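Local coordinates for protein fasciclin-1 (Drosophila melanogaster, PDB 1O70) that acts as a neural cell adhesion molecule, seen here as its third and fourth FAS1 domains, joined in a pair, at residues F110-V115 with E166-M171; L162-S167 with V288-V293. All coordinates share one frame; numbering follows the deposited sequence.

Contact 1 (F110-V115 with E166-M171). With NAG (2-acetamido-2-deoxy-beta-D-glucopyranose), chain B; NAG (2-acetamido-2-deoxy-beta-D-glucopyranose), chain C.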
loop_
_atom_site.group_PDB
_atom_site.type_symbol
_atom_site.label_atom_id
_atom_site.label_comp_id
_atom_site.label_asym_id
_atom_site.label_seq_id
_atom_site.Cartn_x
_atom_site.Cartn_y
_atom_site.Cartn_z
ATOM N N PHE A 110 2.367 -2.322 -7.708
ATOM C CA PHE A 110 3.816 -2.436 -7.697
ATOM C C PHE A 110 4.203 -2.810 -6.260
ATOM O O PHE A 110 3.369 -2.752 -5.356
ATOM C CB PHE A 110 4.487 -1.140 -8.174
ATOM C CG PHE A 110 4.244 0.043 -7.296
ATOM C CD1 PHE A 110 4.889 0.151 -6.065
ATOM C CD2 PHE A 110 3.393 1.069 -7.706
ATOM C CE1 PHE A 110 4.696 1.263 -5.245
ATOM C CE2 PHE A 110 3.188 2.192 -6.897
ATOM C CZ PHE A 110 3.844 2.287 -5.661
ATOM N N LEU A 111 5.442 -3.230 -6.060
ATOM C CA LEU A 111 5.903 -3.626 -4.738
ATOM C C LEU A 111 7.193 -2.891 -4.448
ATOM O O LEU A 111 7.699 -2.146 -5.286
ATOM C CB LEU A 111 6.222 -5.121 -4.708
ATOM C CG LEU A 111 5.328 -6.083 -5.484
ATOM C CD1 LEU A 111 5.925 -7.490 -5.474
ATOM C CD2 LEU A 111 3.939 -6.066 -4.857
ATOM N N TYR A 112 7.724 -3.100 -3.254
ATOM C CA TYR A 112 9.002 -2.519 -2.891
ATOM C C TYR A 112 9.440 -3.290 -1.666
ATOM O O TYR A 112 8.608 -3.877 -0.972
ATOM C CB TYR A 112 8.908 -0.997 -2.659
ATOM C CG TYR A 112 8.059 -0.542 -1.516
ATOM C CD1 TYR A 112 8.588 -0.445 -0.222
ATOM C CD2 TYR A 112 6.722 -0.209 -1.719
ATOM C CE1 TYR A 112 7.806 -0.030 0.840
ATOM C CE2 TYR A 112 5.927 0.204 -0.677
ATOM C CZ TYR A 112 6.473 0.294 0.605
ATOM O OH TYR A 112 5.702 0.733 1.659
ATOM N N PHE A 113 10.745 -3.331 -1.431
ATOM C CA PHE A 113 11.280 -4.093 -0.319
ATOM C C PHE A 113 12.011 -3.247 0.703
ATOM O O PHE A 113 12.362 -2.092 0.459
ATOM C CB PHE A 113 12.257 -5.163 -0.832
ATOM C CG PHE A 113 11.693 -6.060 -1.898
ATOM C CD1 PHE A 113 11.505 -5.592 -3.190
ATOM C CD2 PHE A 113 11.340 -7.372 -1.606
ATOM C CE1 PHE A 113 10.974 -6.415 -4.177
ATOM C CE2 PHE A 113 10.807 -8.203 -2.588
ATOM C CZ PHE A 113 10.624 -7.717 -3.876
ATOM N N ASN A 114 12.240 -3.854 1.857
ATOM C CA ASN A 114 12.986 -3.226 2.926
ATOM C C ASN A 114 13.973 -4.281 3.395
ATOM O O ASN A 114 13.580 -5.415 3.686
ATOM C CB ASN A 114 12.086 -2.829 4.087
ATOM C CG ASN A 114 12.868 -2.194 5.218
ATOM O OD1 ASN A 114 13.568 -1.203 5.014
ATOM N ND2 ASN A 114 12.759 -2.760 6.413
ATOM N N VAL A 115 15.251 -3.912 3.461
ATOM C CA VAL A 115 16.300 -4.831 3.889
ATOM C C VAL A 115 16.990 -4.368 5.165
ATOM O O VAL A 115 17.415 -3.218 5.261
ATOM C CB VAL A 115 17.381 -4.995 2.798
ATOM C CG1 VAL A 115 18.492 -5.902 3.308
ATOM C CG2 VAL A 115 16.766 -5.572 1.522
ATOM N N GLU A 166 -0.187 1.208 12.275
ATOM C CA GLU A 166 0.788 0.967 13.332
ATOM C C GLU A 166 1.922 0.062 12.889
ATOM O O GLU A 166 2.994 0.094 13.479
ATOM C CB GLU A 166 0.100 0.406 14.574
ATOM C CG GLU A 166 -0.985 -0.578 14.267
ATOM C CD GLU A 166 -1.723 -1.021 15.518
ATOM O OE1 GLU A 166 -2.033 -0.154 16.369
ATOM O OE2 GLU A 166 -2.010 -2.235 15.638
ATOM N N SER A 167 1.698 -0.713 11.831
ATOM C CA SER A 167 2.729 -1.613 11.338
ATOM C C SER A 167 3.575 -1.118 10.151
ATOM O O SER A 167 4.570 -1.753 9.801
ATOM C CB SER A 167 2.115 -2.983 11.008
ATOM O OG SER A 167 1.119 -2.895 10.020
ATOM N N ASP A 168 3.199 0.007 9.545
ATOM C CA ASP A 168 3.923 0.559 8.391
ATOM C C ASP A 168 4.813 1.740 8.800
ATOM O O ASP A 168 4.318 2.835 9.092
ATOM C CB ASP A 168 2.924 1.028 7.326
ATOM C CG ASP A 168 3.566 1.237 5.957
ATOM O OD1 ASP A 168 4.704 1.757 5.880
ATOM O OD2 ASP A 168 2.917 0.899 4.943
ATOM N N PRO A 169 6.145 1.553 8.782
ATOM C CA PRO A 169 7.053 2.642 9.172
ATOM C C PRO A 169 6.858 3.937 8.385
ATOM O O PRO A 169 7.139 5.036 8.882
ATOM C CB PRO A 169 8.446 2.058 8.919
ATOM C CG PRO A 169 8.230 0.574 8.897
ATOM C CD PRO A 169 6.901 0.422 8.221
ATOM N N MET A 170 6.389 3.799 7.152
ATOM C CA MET A 170 6.185 4.949 6.285
ATOM C C MET A 170 5.056 5.859 6.765
ATOM O O MET A 170 5.017 7.048 6.434
ATOM C CB MET A 170 5.892 4.471 4.869
ATOM C CG MET A 170 6.196 5.528 3.850
ATOM S SD MET A 170 6.189 4.898 2.180
ATOM C CE MET A 170 4.521 5.240 1.808
ATOM N N MET A 171 4.164 5.280 7.562
ATOM C CA MET A 171 3.005 5.968 8.104
ATOM C C MET A 171 3.188 6.378 9.556
ATOM O O MET A 171 2.275 6.949 10.144
ATOM C CB MET A 171 1.769 5.060 7.976
ATOM C CG MET A 171 1.399 4.693 6.521
ATOM S SD MET A 171 -0.013 3.570 6.398
ATOM C CE MET A 171 -0.007 3.101 4.674
HETATM C C1 NAG B . 6.982 -4.530 7.118
HETATM C C2 NAG B . 7.927 -3.399 6.719
HETATM C C3 NAG B . 9.158 -3.443 7.631
HETATM C C4 NAG B . 8.745 -3.395 9.114
HETATM C C5 NAG B . 7.696 -4.492 9.388
HETATM C C6 NAG B . 7.129 -4.480 10.790
HETATM C C7 NAG B . 8.039 -2.642 4.435
HETATM C C8 NAG B . 8.553 -2.870 3.021
HETATM N N2 NAG B . 8.341 -3.565 5.343
HETATM O O3 NAG B . 10.044 -2.385 7.311
HETATM O O4 NAG B . 9.902 -3.639 9.938
HETATM O O5 NAG B . 6.584 -4.368 8.480
HETATM O O6 NAG B . 6.655 -3.185 11.130
HETATM O O7 NAG B . 7.374 -1.646 4.698
HETATM C C1 NAG C . 10.525 -2.545 10.499
HETATM C C2 NAG C . 11.298 -2.993 11.723
HETATM C C3 NAG C . 11.961 -1.775 12.366
HETATM C C4 NAG C . 12.846 -1.081 11.311
HETATM C C5 NAG C . 12.064 -0.779 10.021
HETATM C C6 NAG C . 13.008 -0.318 8.918
HETATM C C7 NAG C . 10.564 -4.914 12.975
HETATM C C8 NAG C . 10.471 -5.292 14.447
HETATM N N2 NAG C . 10.401 -3.632 12.665
HETATM O O3 NAG C . 12.729 -2.193 13.474
HETATM O O4 NAG C . 13.408 0.123 11.822
HETATM O O5 NAG C . 11.409 -1.969 9.530
HETATM O O6 NAG C . 14.060 -1.262 8.732
HETATM O O7 NAG C . 10.784 -5.778 12.129
HETATM O O HOH W 1 6.568 0.845 4.030
#

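Contact 2 (L162-S167 with V288-V293). With NAG (2-acetamido-2-deoxy-beta-D-glucopyranose), chain B.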
loop_
_atom_site.group_PDB
_atom_site.type_symbol
_atom_site.label_atom_id
_atom_site.label_comp_id
_atom_site.label_asym_id
_atom_site.label_seq_id
_atom_site.Cartn_x
_atom_site.Cartn_y
_atom_site.Cartn_z
ATOM N N LEU A 162 -6.254 0.815 10.744
ATOM C CA LEU A 162 -5.481 1.033 11.974
ATOM C C LEU A 162 -4.321 0.047 12.096
ATOM O O LEU A 162 -3.205 0.431 12.446
ATOM C CB LEU A 162 -6.375 0.885 13.215
ATOM C CG LEU A 162 -5.631 0.953 14.555
ATOM C CD1 LEU A 162 -5.065 2.364 14.745
ATOM C CD2 LEU A 162 -6.565 0.606 15.724
ATOM N N GLY A 163 -4.599 -1.223 11.809
ATOM C CA GLY A 163 -3.573 -2.242 11.913
ATOM C C GLY A 163 -2.399 -1.915 11.024
ATOM O O GLY A 163 -1.240 -2.140 11.388
ATOM N N LYS A 164 -2.715 -1.368 9.854
ATOM C CA LYS A 164 -1.723 -0.985 8.865
ATOM C C LYS A 164 -0.929 0.209 9.366
ATOM O O LYS A 164 0.302 0.208 9.327
ATOM C CB LYS A 164 -2.417 -0.614 7.557
ATOM C CG LYS A 164 -1.794 -1.214 6.312
ATOM C CD LYS A 164 -0.339 -0.851 6.156
ATOM C CE LYS A 164 0.307 -1.642 5.033
ATOM N NZ LYS A 164 0.349 -3.089 5.333
ATOM N N LEU A 165 -1.641 1.230 9.833
ATOM C CA LEU A 165 -1.002 2.443 10.342
ATOM C C LEU A 165 0.026 2.204 11.430
ATOM O O LEU A 165 1.011 2.933 11.516
ATOM C CB LEU A 165 -2.041 3.423 10.881
ATOM C CG LEU A 165 -2.874 4.258 9.909
ATOM C CD1 LEU A 165 -3.964 4.940 10.717
ATOM C CD2 LEU A 165 -1.997 5.282 9.186
ATOM N N GLU A 166 -0.187 1.208 12.275
ATOM C CA GLU A 166 0.788 0.967 13.332
ATOM C C GLU A 166 1.922 0.062 12.889
ATOM O O GLU A 166 2.994 0.094 13.479
ATOM C CB GLU A 166 0.100 0.406 14.574
ATOM C CG GLU A 166 -0.985 -0.578 14.267
ATOM C CD GLU A 166 -1.723 -1.021 15.518
ATOM O OE1 GLU A 166 -2.033 -0.154 16.369
ATOM O OE2 GLU A 166 -2.010 -2.235 15.638
ATOM N N SER A 167 1.698 -0.713 11.831
ATOM C CA SER A 167 2.729 -1.613 11.338
ATOM C C SER A 167 3.575 -1.118 10.151
ATOM O O SER A 167 4.570 -1.753 9.801
ATOM C CB SER A 167 2.115 -2.983 11.008
ATOM O OG SER A 167 1.119 -2.895 10.020
ATOM N N VAL A 288 0.224 10.928 -5.392
ATOM C CA VAL A 288 -0.157 9.779 -4.586
ATOM C C VAL A 288 1.023 8.802 -4.688
ATOM O O VAL A 288 1.217 8.166 -5.718
ATOM C CB VAL A 288 -1.450 9.119 -5.138
ATOM C CG1 VAL A 288 -1.857 7.949 -4.256
ATOM C CG2 VAL A 288 -2.573 10.137 -5.209
ATOM N N TYR A 289 1.814 8.706 -3.622
ATOM C CA TYR A 289 2.991 7.837 -3.596
ATOM C C TYR A 289 2.672 6.339 -3.606
ATOM O O TYR A 289 3.276 5.578 -4.356
ATOM C CB TYR A 289 3.857 8.177 -2.383
ATOM C CG TYR A 289 5.155 7.420 -2.334
ATOM C CD1 TYR A 289 6.117 7.581 -3.332
ATOM C CD2 TYR A 289 5.420 6.525 -1.299
ATOM C CE1 TYR A 289 7.316 6.865 -3.303
ATOM C CE2 TYR A 289 6.618 5.805 -1.261
ATOM C CZ TYR A 289 7.559 5.980 -2.268
ATOM O OH TYR A 289 8.736 5.262 -2.239
ATOM N N ARG A 290 1.752 5.904 -2.756
ATOM C CA ARG A 290 1.353 4.500 -2.735
ATOM C C ARG A 290 -0.167 4.490 -2.830
ATOM O O ARG A 290 -0.872 4.759 -1.847
ATOM C CB ARG A 290 1.785 3.816 -1.434
ATOM C CG ARG A 290 3.241 3.388 -1.386
ATOM C CD ARG A 290 3.628 3.001 0.017
ATOM N NE ARG A 290 2.796 1.920 0.535
ATOM C CZ ARG A 290 2.645 1.668 1.831
ATOM N NH1 ARG A 290 3.270 2.429 2.731
ATOM N NH2 ARG A 290 1.875 0.660 2.222
ATOM N N PRO A 291 -0.691 4.226 -4.025
ATOM C CA PRO A 291 -2.144 4.200 -4.161
ATOM C C PRO A 291 -2.708 2.837 -3.814
ATOM O O PRO A 291 -2.021 1.817 -3.888
ATOM C CB PRO A 291 -2.343 4.499 -5.631
ATOM C CG PRO A 291 -1.191 3.758 -6.242
ATOM C CD PRO A 291 -0.043 4.203 -5.347
ATOM N N ASP A 292 -3.969 2.829 -3.423
ATOM C CA ASP A 292 -4.655 1.587 -3.152
ATOM C C ASP A 292 -4.014 0.613 -2.178
ATOM O O ASP A 292 -3.876 -0.562 -2.495
ATOM C CB ASP A 292 -4.898 0.893 -4.493
ATOM C CG ASP A 292 -5.490 1.845 -5.531
ATOM O OD1 ASP A 292 -6.463 2.548 -5.188
ATOM O OD2 ASP A 292 -4.992 1.907 -6.675
ATOM N N VAL A 293 -3.627 1.078 -0.997
ATOM C CA VAL A 293 -3.053 0.172 -0.015
ATOM C C VAL A 293 -4.270 -0.422 0.689
ATOM O O VAL A 293 -4.713 0.084 1.712
ATOM C CB VAL A 293 -2.150 0.937 0.986
ATOM C CG1 VAL A 293 -1.638 -0.007 2.075
ATOM C CG2 VAL A 293 -0.965 1.570 0.235
HETATM C C1 NAG B . 6.982 -4.530 7.118
HETATM C C2 NAG B . 7.927 -3.399 6.719
HETATM C C3 NAG B . 9.158 -3.443 7.631
HETATM C C4 NAG B . 8.745 -3.395 9.114
HETATM C C5 NAG B . 7.696 -4.492 9.388
HETATM C C6 NAG B . 7.129 -4.480 10.790
HETATM C C7 NAG B . 8.039 -2.642 4.435
HETATM C C8 NAG B . 8.553 -2.870 3.021
HETATM N N2 NAG B . 8.341 -3.565 5.343
HETATM O O3 NAG B . 10.044 -2.385 7.311
HETATM O O4 NAG B . 9.902 -3.639 9.938
HETATM O O5 NAG B . 6.584 -4.368 8.480
HETATM O O6 NAG B . 6.655 -3.185 11.130
HETATM O O7 NAG B . 7.374 -1.646 4.698
#

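Contact 1 (F110-V115 with E166-M171)
Tyr112 and Met170 meet loosely, with OH of Tyr112 4.2 Å from SD of Met170. Asp168 lies beside them, its OD2 4.3 Å from the same OH of Tyr112. A water links this OH to the other carboxylate oxygen, OD1. It lies in the plane of the tyrosine ring, at the edge, and accepts a hydrogen bond from OH. The water then donates to OD1 of Asp168 at 2.8 Å and to O7 of NAG in chain B at 2.7 Å. The acetamide methyl C8 of that sugar sits obliquely by the ring, 3.7 Å from CE1 of Tyr112. The glycan bridges the segments elsewhere too. ND2 of Asn114 donates to O6 of NAG in chain C at 3.1 Å, nearly straight at 168°. CG of Asn114 is anti to the backbone N (chi1 179°), which carries the amide out beside the sugars. With an alanine here, that O6 would probably lose its donor and the sugar would be freer to shift. O6 of NAG in chain B donates to the carbonyl O of Ser167. Asp168 is held through both carboxylate oxygens. Its OD1 accepts from N of Met170 at 2.9 Å, an Asx turn, and its OD2 forms a salt bridge with Arg290. The glycan neighbours include Asn132, an experimentally established N-glycosylation site. The arrangement is an interface between consecutive FAS1 domains, bridged by an N-linked glycan and a water.

Contact 2 (L162-S167 with V288-V293)
NZ of Lys164 hydrogen-bonds to the carbonyl O of Gly130, and OE1 of Glu127 adds only a long, weak ion pair. The neighbouring CE packs against Val293 and Arg290. Both segments belong to the fourth FAS1 domain. Helix 161-167 meets strand 284-295 through Lys164, and the strand carries a classic beta bulge where Tyr289 and Arg290 both face Val302. The contact is small and buried. CE of Lys164 rests 3.9 Å from CG1 of Val293, the two side chains crossing at about a right angle. Bends at chi2 (-57°) and chi4 (-65°) leave CE against the valine while NZ turns to Gly130. Arg290 offers the edge of its guanidinium, with NH2 4.0 Å from CE of Lys164 and CE near the guanidinium plane. Its NH2 also forms a salt bridge with OE1 of Glu127, and its NH1 is salt-bridged to Asp168. Glu127, from the third domain, faces both cations and, with Asp168, probably offsets part of their charge. Ile300 on strand 298-303 touches both Lys164 and Val293. The closing turn of the helix is pinned by the side chain of Ser167, whose OG donates to O of Gly163 at 2.8 Å.

Contacts 1 and 2 have centres about 9 Å apart and share Glu166 and Ser167 at the end of helix 161-167. Arg290 of contact 2 ties them together. Its NH1 forms a salt bridge of 2.7 Å with OD2 of Asp168 in contact 1, and OH of Tyr112 also packs against this NH1. Met170 also packs across, its CE 3.5 Å from CD2 of Tyr289. Contact 1 joins the third and fourth domains, mostly through a water and the glycan, whereas contact 2 is internal to the fourth and presents Lys164 and Arg290 to the third. NAG of chain B touches both through Ser167.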